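Demethyldecarbamoylnovobiocin O-methyltransferase (Streptomyces caeruleus, PDB 2WK1) catalyses the S-adenosyl-L-methionine-dependent 4-O-methylation of the noviose sugar in the penultimate step of novobiocin biosynthesis. Local coordinates at residues V45-T49 and N81-M85; V133-V138 and E189-F193; D158-L163 and D218-S222. One frame throughout, in Å; residues are numbered along the deposited sequence.

Interaction 1: residues V45-T49 and N81-M85; sequences VLAGT and NAHTM. With SAH (S-adenosyl-L-homocysteine), chain B.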
loop_
_atom_site.group_PDB
_atom_site.type_symbol
_atom_site.label_atom_id
_atom_site.label_comp_id
_atom_site.label_asym_id
_atom_site.label_seq_id
_atom_site.Cartn_x
_atom_site.Cartn_y
_atom_site.Cartn_z
ATOM N N VAL A 45 -4.082 -1.576 1.046
ATOM C CA VAL A 45 -3.540 -0.226 0.877
ATOM C C VAL A 45 -4.679 0.773 0.663
ATOM O O VAL A 45 -4.719 1.839 1.251
ATOM C CB VAL A 45 -2.493 -0.157 -0.310
ATOM C CG1 VAL A 45 -1.991 1.235 -0.456
ATOM C CG2 VAL A 45 -1.385 -1.203 -0.128
ATOM N N LEU A 46 -5.600 0.420 -0.207
ATOM C CA LEU A 46 -6.675 1.344 -0.549
ATOM C C LEU A 46 -7.524 1.746 0.651
ATOM O O LEU A 46 -7.935 2.907 0.777
ATOM C CB LEU A 46 -7.576 0.717 -1.628
ATOM C CG LEU A 46 -6.973 0.697 -3.030
ATOM C CD1 LEU A 46 -7.770 -0.262 -3.900
ATOM C CD2 LEU A 46 -6.931 2.078 -3.650
ATOM N N ALA A 47 -7.804 0.781 1.525
ATOM C CA ALA A 47 -8.592 1.029 2.739
ATOM C C ALA A 47 -7.737 1.551 3.880
ATOM O O ALA A 47 -8.265 1.981 4.901
ATOM C CB ALA A 47 -9.298 -0.231 3.173
ATOM N N GLY A 48 -6.418 1.490 3.718
ATOM C CA GLY A 48 -5.505 1.969 4.745
ATOM C C GLY A 48 -5.321 1.060 5.936
ATOM O O GLY A 48 -4.795 1.498 6.973
ATOM N N THR A 49 -5.692 -0.204 5.811
ATOM C CA THR A 49 -5.434 -1.139 6.912
ATOM C C THR A 49 -3.926 -1.423 7.061
ATOM O O THR A 49 -3.421 -1.594 8.159
ATOM C CB THR A 49 -6.218 -2.453 6.786
ATOM O OG1 THR A 49 -5.849 -3.101 5.579
ATOM C CG2 THR A 49 -7.725 -2.215 6.827
ATOM N N ASN A 81 -6.728 9.602 5.296
ATOM C CA ASN A 81 -5.885 9.709 4.110
ATOM C C ASN A 81 -6.135 8.629 3.068
ATOM O O ASN A 81 -5.787 8.821 1.909
ATOM C CB ASN A 81 -4.409 9.675 4.505
ATOM C CG ASN A 81 -4.072 10.730 5.501
ATOM O OD1 ASN A 81 -3.967 11.897 5.147
ATOM N ND2 ASN A 81 -3.931 10.337 6.755
ATOM N N ALA A 82 -6.688 7.479 3.455
ATOM C CA ALA A 82 -6.821 6.365 2.534
ATOM C C ALA A 82 -7.805 6.697 1.417
ATOM O O ALA A 82 -8.623 7.608 1.499
ATOM C CB ALA A 82 -7.234 5.105 3.275
ATOM N N HIS A 83 -7.734 5.904 0.362
ATOM C CA HIS A 83 -8.318 6.277 -0.912
ATOM C C HIS A 83 -9.771 5.852 -1.115
ATOM O O HIS A 83 -10.396 6.303 -2.060
ATOM C CB HIS A 83 -7.449 5.755 -2.063
ATOM C CG HIS A 83 -6.076 6.335 -2.058
ATOM N ND1 HIS A 83 -4.924 5.579 -1.942
ATOM C CD2 HIS A 83 -5.681 7.625 -2.106
ATOM C CE1 HIS A 83 -3.882 6.393 -1.931
ATOM N NE2 HIS A 83 -4.313 7.635 -2.048
ATOM N N THR A 84 -10.290 5.013 -0.208
ATOM C CA THR A 84 -11.699 4.650 -0.231
ATOM C C THR A 84 -12.233 4.593 1.185
ATOM O O THR A 84 -11.490 4.284 2.122
ATOM C CB THR A 84 -11.938 3.281 -0.911
ATOM O OG1 THR A 84 -13.326 2.984 -0.988
ATOM C CG2 THR A 84 -11.230 2.151 -0.188
ATOM N N MET A 85 -13.526 4.890 1.301
ATOM C CA MET A 85 -14.246 4.740 2.564
ATOM C C MET A 85 -15.065 3.457 2.654
ATOM O O MET A 85 -15.710 3.224 3.676
ATOM C CB MET A 85 -15.159 5.951 2.855
ATOM C CG MET A 85 -16.265 6.099 1.846
ATOM S SD MET A 85 -17.448 7.397 2.210
ATOM C CE MET A 85 -16.496 8.845 1.768
HETATM N N SAH B . -17.169 5.144 -3.652
HETATM C CA SAH B . -16.375 6.100 -2.806
HETATM C CB SAH B . -17.310 6.882 -1.881
HETATM C CG SAH B . -18.282 7.793 -2.617
HETATM S SD SAH B . -18.773 9.192 -1.600
HETATM C C SAH B . -15.253 5.384 -2.108
HETATM O O SAH B . -14.750 5.866 -1.086
HETATM O OXT SAH B . -14.786 4.374 -2.618
HETATM C "C5'" SAH B . -20.145 9.862 -2.559
HETATM C "C4'" SAH B . -19.682 10.496 -3.889
HETATM O "O4'" SAH B . -20.848 10.688 -4.728
HETATM C "C3'" SAH B . -18.977 11.845 -3.753
HETATM O "O3'" SAH B . -17.680 11.841 -4.376
HETATM C "C2'" SAH B . -19.958 12.817 -4.445
HETATM O "O2'" SAH B . -19.346 13.923 -5.110
HETATM C "C1'" SAH B . -20.692 11.917 -5.444
HETATM N N9 SAH B . -22.052 12.306 -5.827
HETATM C C8 SAH B . -23.169 12.064 -5.094
HETATM N N7 SAH B . -24.279 12.425 -5.782
HETATM C C5 SAH B . -23.854 12.882 -6.986
HETATM C C6 SAH B . -24.497 13.357 -8.186
HETATM N N6 SAH B . -25.815 13.456 -8.240
HETATM N N1 SAH B . -23.725 13.691 -9.226
HETATM C C2 SAH B . -22.387 13.554 -9.196
HETATM N N3 SAH B . -21.704 13.125 -8.129
HETATM C C4 SAH B . -22.409 12.763 -7.037
#

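Interaction 2: residues V133-V138 and E189-F193; sequences VRDRTV and EQVRF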
loop_
_atom_site.group_PDB
_atom_site.type_symbol
_atom_site.label_atom_id
_atom_site.label_comp_id
_atom_site.label_asym_id
_atom_site.label_seq_id
_atom_site.Cartn_x
_atom_site.Cartn_y
_atom_site.Cartn_z
ATOM N N VAL A 133 -6.194 -7.525 -18.795
ATOM C CA VAL A 133 -7.360 -7.235 -19.593
ATOM C C VAL A 133 -7.193 -5.853 -20.222
ATOM O O VAL A 133 -7.089 -4.854 -19.513
ATOM C CB VAL A 133 -8.644 -7.274 -18.748
ATOM C CG1 VAL A 133 -9.845 -6.770 -19.584
ATOM C CG2 VAL A 133 -8.879 -8.649 -18.198
ATOM N N ARG A 134 -7.185 -5.801 -21.545
ATOM C CA ARG A 134 -6.851 -4.584 -22.280
ATOM C C ARG A 134 -8.062 -3.999 -23.001
ATOM O O ARG A 134 -7.944 -2.947 -23.595
ATOM C CB ARG A 134 -5.689 -4.842 -23.268
ATOM C CG ARG A 134 -4.377 -5.190 -22.554
ATOM C CD ARG A 134 -3.254 -5.524 -23.542
ATOM N NE ARG A 134 -2.164 -6.258 -22.899
ATOM C CZ ARG A 134 -1.092 -6.743 -23.533
ATOM N NH1 ARG A 134 -0.942 -6.570 -24.845
ATOM N NH2 ARG A 134 -0.156 -7.407 -22.849
ATOM N N ASP A 135 -9.209 -4.670 -22.954
ATOM C CA ASP A 135 -10.383 -4.306 -23.762
ATOM C C ASP A 135 -11.609 -3.901 -22.936
ATOM O O ASP A 135 -12.734 -3.956 -23.416
ATOM C CB ASP A 135 -10.758 -5.433 -24.733
ATOM C CG ASP A 135 -11.229 -6.692 -24.043
ATOM O OD1 ASP A 135 -11.069 -6.846 -22.814
ATOM O OD2 ASP A 135 -11.739 -7.596 -24.769
ATOM N N ARG A 136 -11.377 -3.506 -21.693
ATOM C CA ARG A 136 -12.420 -2.915 -20.843
ATOM C C ARG A 136 -11.912 -1.605 -20.263
ATOM O O ARG A 136 -10.724 -1.459 -19.991
ATOM C CB ARG A 136 -12.838 -3.850 -19.710
ATOM C CG ARG A 136 -13.350 -5.191 -20.171
ATOM C CD ARG A 136 -13.602 -6.063 -18.998
ATOM N NE ARG A 136 -13.916 -7.439 -19.305
ATOM C CZ ARG A 136 -15.122 -7.983 -19.268
ATOM N NH1 ARG A 136 -16.209 -7.269 -19.020
ATOM N NH2 ARG A 136 -15.233 -9.284 -19.499
ATOM N N THR A 137 -12.830 -0.664 -20.083
ATOM C CA THR A 137 -12.562 0.629 -19.495
ATOM C C THR A 137 -13.231 0.732 -18.126
ATOM O O THR A 137 -14.309 0.173 -17.905
ATOM C CB THR A 137 -13.091 1.742 -20.427
ATOM O OG1 THR A 137 -12.369 1.681 -21.671
ATOM C CG2 THR A 137 -12.995 3.141 -19.839
ATOM N N VAL A 138 -12.557 1.418 -17.217
ATOM C CA VAL A 138 -13.118 1.852 -15.945
ATOM C C VAL A 138 -13.565 3.312 -16.066
ATOM O O VAL A 138 -12.732 4.182 -16.352
ATOM C CB VAL A 138 -12.097 1.723 -14.800
ATOM C CG1 VAL A 138 -12.717 2.177 -13.474
ATOM C CG2 VAL A 138 -11.586 0.285 -14.700
ATOM N N GLU A 189 -4.917 4.711 -20.501
ATOM C CA GLU A 189 -6.007 4.831 -21.434
ATOM C C GLU A 189 -7.266 4.074 -21.068
ATOM O O GLU A 189 -8.325 4.370 -21.596
ATOM C CB GLU A 189 -5.565 4.483 -22.854
ATOM C CG GLU A 189 -5.113 3.080 -23.053
ATOM C CD GLU A 189 -3.628 2.826 -22.712
ATOM O OE1 GLU A 189 -2.913 3.681 -22.078
ATOM O OE2 GLU A 189 -3.175 1.712 -23.095
ATOM N N GLN A 190 -7.158 3.105 -20.157
ATOM C CA GLN A 190 -8.329 2.314 -19.759
ATOM C C GLN A 190 -9.074 2.925 -18.575
ATOM O O GLN A 190 -9.929 2.262 -18.013
ATOM C CB GLN A 190 -7.922 0.863 -19.481
ATOM C CG GLN A 190 -7.559 0.105 -20.730
ATOM C CD GLN A 190 -7.046 -1.282 -20.461
ATOM O OE1 GLN A 190 -5.871 -1.602 -20.764
ATOM N NE2 GLN A 190 -7.907 -2.132 -19.890
ATOM N N VAL A 191 -8.742 4.149 -18.185
ATOM C CA VAL A 191 -9.482 4.900 -17.192
ATOM C C VAL A 191 -10.069 6.110 -17.879
ATOM O O VAL A 191 -9.334 6.881 -18.532
ATOM C CB VAL A 191 -8.596 5.348 -15.995
ATOM C CG1 VAL A 191 -9.450 6.047 -14.950
ATOM C CG2 VAL A 191 -7.842 4.154 -15.396
ATOM N N ARG A 192 -11.375 6.305 -17.748
ATOM C CA ARG A 192 -12.071 7.434 -18.316
ATOM C C ARG A 192 -12.926 8.095 -17.261
ATOM O O ARG A 192 -13.467 7.444 -16.379
ATOM C CB ARG A 192 -12.897 6.993 -19.533
ATOM C CG ARG A 192 -11.999 6.600 -20.699
ATOM C CD ARG A 192 -12.702 6.411 -22.025
ATOM N NE ARG A 192 -13.200 7.704 -22.495
ATOM C CZ ARG A 192 -13.546 7.960 -23.748
ATOM N NH1 ARG A 192 -13.453 7.025 -24.640
ATOM N NH2 ARG A 192 -14.021 9.159 -24.067
ATOM N N PHE A 193 -13.084 9.404 -17.379
ATOM C CA PHE A 193 -13.728 10.214 -16.364
ATOM C C PHE A 193 -14.992 10.830 -16.919
ATOM O O PHE A 193 -15.036 11.297 -18.070
ATOM C CB PHE A 193 -12.780 11.320 -15.855
ATOM C CG PHE A 193 -11.605 10.801 -15.102
ATOM C CD1 PHE A 193 -10.531 10.239 -15.762
ATOM C CD2 PHE A 193 -11.595 10.802 -13.726
ATOM C CE1 PHE A 193 -9.465 9.757 -15.090
ATOM C CE2 PHE A 193 -10.524 10.272 -13.020
ATOM C CZ PHE A 193 -9.466 9.727 -13.723
HETATM O O HOH W 1 -10.770 3.552 -22.642
#

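Interaction 3: residues D158-L163 and D218-S222; sequences DRKMAL and DLYES. With SAH (S-adenosyl-L-homocysteine), chain B.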
loop_
_atom_site.group_PDB
_atom_site.type_symbol
_atom_site.label_atom_id
_atom_site.label_comp_id
_atom_site.label_asym_id
_atom_site.label_seq_id
_atom_site.Cartn_x
_atom_site.Cartn_y
_atom_site.Cartn_z
ATOM N N ASP A 158 -34.063 13.180 0.737
ATOM C CA ASP A 158 -32.769 13.788 0.436
ATOM C C ASP A 158 -32.652 15.133 1.130
ATOM O O ASP A 158 -31.597 15.456 1.682
ATOM C CB ASP A 158 -32.592 13.988 -1.077
ATOM C CG ASP A 158 -32.344 12.696 -1.826
ATOM O OD1 ASP A 158 -32.069 11.653 -1.172
ATOM O OD2 ASP A 158 -32.407 12.733 -3.091
ATOM N N ARG A 159 -33.742 15.913 1.116
ATOM C CA ARG A 159 -33.733 17.230 1.775
ATOM C C ARG A 159 -33.449 17.100 3.257
ATOM O O ARG A 159 -32.649 17.871 3.819
ATOM C CB ARG A 159 -35.070 17.952 1.585
ATOM C CG ARG A 159 -35.365 18.355 0.159
ATOM C CD ARG A 159 -36.542 19.383 0.022
ATOM N NE ARG A 159 -37.620 19.184 0.995
ATOM C CZ ARG A 159 -38.762 18.533 0.768
ATOM N NH1 ARG A 159 -39.019 17.978 -0.417
ATOM N NH2 ARG A 159 -39.668 18.425 1.742
ATOM N N LYS A 160 -34.079 16.118 3.889
ATOM C CA LYS A 160 -33.917 15.902 5.323
ATOM C C LYS A 160 -32.487 15.558 5.719
ATOM O O LYS A 160 -32.026 15.929 6.804
ATOM C CB LYS A 160 -34.882 14.816 5.831
ATOM C CG LYS A 160 -35.094 14.813 7.363
ATOM C CD LYS A 160 -35.936 13.603 7.833
ATOM C CE LYS A 160 -36.211 13.637 9.341
ATOM N NZ LYS A 160 -36.808 12.354 9.854
ATOM N N MET A 161 -31.775 14.843 4.852
ATOM C CA MET A 161 -30.392 14.440 5.146
ATOM C C MET A 161 -29.394 15.595 5.046
ATOM O O MET A 161 -28.394 15.599 5.763
ATOM C CB MET A 161 -29.940 13.305 4.215
ATOM C CG MET A 161 -30.613 11.973 4.498
ATOM S SD MET A 161 -29.896 10.588 3.593
ATOM C CE MET A 161 -29.975 11.117 1.867
ATOM N N ALA A 162 -29.628 16.544 4.133
ATOM C CA ALA A 162 -28.729 17.695 3.924
ATOM C C ALA A 162 -27.271 17.258 3.793
ATOM O O ALA A 162 -26.367 17.860 4.385
ATOM C CB ALA A 162 -28.887 18.759 5.036
ATOM N N LEU A 163 -27.035 16.234 2.969
ATOM C CA LEU A 163 -25.713 15.611 2.899
ATOM C C LEU A 163 -24.685 16.504 2.228
ATOM O O LEU A 163 -23.482 16.267 2.388
ATOM C CB LEU A 163 -25.758 14.235 2.196
ATOM C CG LEU A 163 -26.505 13.111 2.924
ATOM C CD1 LEU A 163 -26.302 11.789 2.203
ATOM C CD2 LEU A 163 -26.095 12.963 4.418
ATOM N N ASP A 218 -25.131 8.238 -2.566
ATOM C CA ASP A 218 -25.691 8.714 -1.283
ATOM C C ASP A 218 -27.128 9.242 -1.214
ATOM O O ASP A 218 -27.673 9.270 -0.131
ATOM C CB ASP A 218 -24.757 9.760 -0.651
ATOM C CG ASP A 218 -23.535 9.146 0.012
ATOM O OD1 ASP A 218 -23.634 8.063 0.646
ATOM O OD2 ASP A 218 -22.462 9.757 -0.111
ATOM N N LEU A 219 -27.725 9.635 -2.336
ATOM C CA LEU A 219 -29.065 10.237 -2.361
ATOM C C LEU A 219 -30.043 9.445 -3.176
ATOM O O LEU A 219 -29.647 8.719 -4.086
ATOM C CB LEU A 219 -28.998 11.619 -3.025
ATOM C CG LEU A 219 -28.084 12.673 -2.451
ATOM C CD1 LEU A 219 -28.152 13.946 -3.315
ATOM C CD2 LEU A 219 -28.493 12.916 -1.043
ATOM N N TYR A 220 -31.327 9.619 -2.887
ATOM C CA TYR A 220 -32.370 9.047 -3.729
ATOM C C TYR A 220 -32.176 9.504 -5.160
ATOM O O TYR A 220 -32.216 8.686 -6.101
ATOM C CB TYR A 220 -33.755 9.455 -3.229
ATOM C CG TYR A 220 -34.897 9.080 -4.141
ATOM C CD1 TYR A 220 -35.264 9.898 -5.199
ATOM C CD2 TYR A 220 -35.597 7.906 -3.940
ATOM C CE1 TYR A 220 -36.319 9.556 -6.030
ATOM C CE2 TYR A 220 -36.649 7.550 -4.754
ATOM C CZ TYR A 220 -36.999 8.379 -5.807
ATOM O OH TYR A 220 -38.065 8.044 -6.627
ATOM N N GLU A 221 -31.990 10.809 -5.356
ATOM C CA GLU A 221 -31.951 11.298 -6.726
ATOM C C GLU A 221 -30.746 10.799 -7.503
ATOM O O GLU A 221 -30.868 10.448 -8.679
ATOM C CB GLU A 221 -32.107 12.804 -6.787
ATOM C CG GLU A 221 -31.024 13.679 -6.294
ATOM C CD GLU A 221 -31.244 15.077 -6.871
ATOM O OE1 GLU A 221 -32.097 15.818 -6.337
ATOM O OE2 GLU A 221 -30.629 15.393 -7.905
ATOM N N SER A 222 -29.600 10.742 -6.842
ATOM C CA SER A 222 -28.398 10.240 -7.453
ATOM C C SER A 222 -28.565 8.794 -7.856
ATOM O O SER A 222 -28.152 8.392 -8.947
ATOM C CB SER A 222 -27.217 10.392 -6.511
ATOM O OG SER A 222 -27.019 11.752 -6.134
HETATM N N SAH B . -17.169 5.144 -3.652
HETATM C CA SAH B . -16.375 6.100 -2.806
HETATM C CB SAH B . -17.310 6.882 -1.881
HETATM C CG SAH B . -18.282 7.793 -2.617
HETATM S SD SAH B . -18.773 9.192 -1.600
HETATM C C SAH B . -15.253 5.384 -2.108
HETATM O O SAH B . -14.750 5.866 -1.086
HETATM O OXT SAH B . -14.786 4.374 -2.618
HETATM C "C5'" SAH B . -20.145 9.862 -2.559
HETATM C "C4'" SAH B . -19.682 10.496 -3.889
HETATM O "O4'" SAH B . -20.848 10.688 -4.728
HETATM C "C3'" SAH B . -18.977 11.845 -3.753
HETATM O "O3'" SAH B . -17.680 11.841 -4.376
HETATM C "C2'" SAH B . -19.958 12.817 -4.445
HETATM O "O2'" SAH B . -19.346 13.923 -5.110
HETATM C "C1'" SAH B . -20.692 11.917 -5.444
HETATM N N9 SAH B . -22.052 12.306 -5.827
HETATM C C8 SAH B . -23.169 12.064 -5.094
HETATM N N7 SAH B . -24.279 12.425 -5.782
HETATM C C5 SAH B . -23.854 12.882 -6.986
HETATM C C6 SAH B . -24.497 13.357 -8.186
HETATM N N6 SAH B . -25.815 13.456 -8.240
HETATM N N1 SAH B . -23.725 13.691 -9.226
HETATM C C2 SAH B . -22.387 13.554 -9.196
HETATM N N3 SAH B . -21.704 13.125 -8.129
HETATM C C4 SAH B . -22.409 12.763 -7.037
HETATM O O HOH W 2 -33.570 14.882 -4.258
#

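Interaction 1: residues V45-T49 and N81-M85
L46 meets H83 and T84 largely through its own carbonyl, just where helix 35-47 ends in a Schellman motif. L46 O accepts two weak, bent backbone bonds from successive residues of the loop, one from H83 N at 3.0 Å and one from T84 N at 3.3 Å. The loop thus serves a carbonyl of the last helical turn. G48 suits the turn because its phi is positive and because, without a side chain, it lets the methyl of A82 come to 3.7 Å, CB to G48 N. The L46 side chain crosses that of H83 at about a right angle, CD2 lying 4.0 Å from H83 CB, and also packs on I122 and L123 of helix 119-130. The imidazole uses ND1 to bond Y184 OH.

T84 works with both branches. Its chi1 of -177° swings OG1 away from the backbone N towards the ligand and sets CG2 between N and the carbonyl carbon, 3.5 Å from L46 O. OG1 donates to S-adenosylhomocysteine OXT at 2.6 Å and accepts from I86 N. M85 N adds an almost straight bond (174°) to the other carboxylate oxygen. Two neighbouring donors therefore grip the ligand's carboxylate beside the start of helix 87-103, a setting that would probably stabilise its negative charge.

Interaction 2: residues V133-V138 and E189-F193
V138 and V191 pair as parallel neighbours at one side of the Rossmann-like sheet, where strand 138-142 meets 191-195, the outermost strand on that side within the chain. As parallel pairing requires, V138 bonds to the residues flanking its partner: V138 N gives to Q190 O at 2.9 Å, and V138 O receives R192 N at 2.9 Å. Both valines put their branched side chains on the sheet face covered by helix 119-130, V138 against L128 and V191 against R125.

Q190, which pairs through its carbonyl, also sends its side chain across to the other segment. Extended beyond CG, it carries its amide into the bend of residues 133-136, where NE2 spends both hydrogens on main-chain carbonyls. The bond to V133 O (2.9 Å, 174°) lies in the glutamine's amide plane; that to R136 O (2.9 Å, 156°) lies in the carbonyl plane of R136. An amide suits the place because its one nitrogen can satisfy two acceptors without bringing in charge.

Three polar groups of 133-138 find partners outside the contact: the R136 guanidinium bonds the carbonyls of V106 and G108, R134 forms a salt bridge with D132, and T137 N bonds D109. Within it, a water joins T137 OG1, 2.6 Å away, to E189 O, to which it donates. On the other branch of T137, CG2 rests 3.7 Å from R192 CG, against the arginine's methylenes.

Interaction 3: residues D158-L163 and D218-S222
D158 receives the opening N-H groups of helix 220-230, in the manner of an acid at a helix N-terminus, although it comes from a different helix of this Rossmann-like methyltransferase domain. L219 holds the N-cap position but has no side-chain acceptor to offer, and the carboxylate of D158 does that work from across the contact.

The hydrogen bonds form a fork: D158 OD1 takes Y220 N at 2.8 Å and OD2 takes E221 N at 3.0 Å, each oxygen using its syn lone pair. Two bonds to adjacent amides hold the carboxylate against rotation. A water donates both to D158 OD2 (2.7 Å) and to E221 OE1 (2.7 Å), which probably softens the approach of two acids; the helix start would also be expected to favour the charge on D158.

Apolar contacts flank the fork. M161, bent at its last torsion (chi3 -55°), brings CE to 3.7 Å from L219 CD2, the two chains running past each other in opposite directions. L163 crosses D218 at about a right angle, with CD1 3.8 Å from D218 CB.

Ligand contacts belong to the 218-222 side: D218 OD2 lies 3.4 Å from S-adenosylhomocysteine C5', and S222 OG donates to adenine N7 at 2.8 Å.

In the fold
The sheet has strand order 3-2-1-4-5-7-6, that of class I methyltransferases, and S-adenosylhomocysteine ties two of the contacts together. Interaction 1 holds its carboxylate end and interaction 3 its adenine end; their centres are 25 Å apart, though their nearest atoms come within about 6 Å. D142, D216, S143, G114 and F198 bond the ligand as well. D218 of interaction 3 also lies beside D216 and D244, predicted magnesium ligands. Interaction 2 joins two strands farther from the ligand, the V138 side chain being about 11 Å from it. Its centre is 22 Å from that of interaction 1 and 30 Å from that of interaction 3, across the chain's centre.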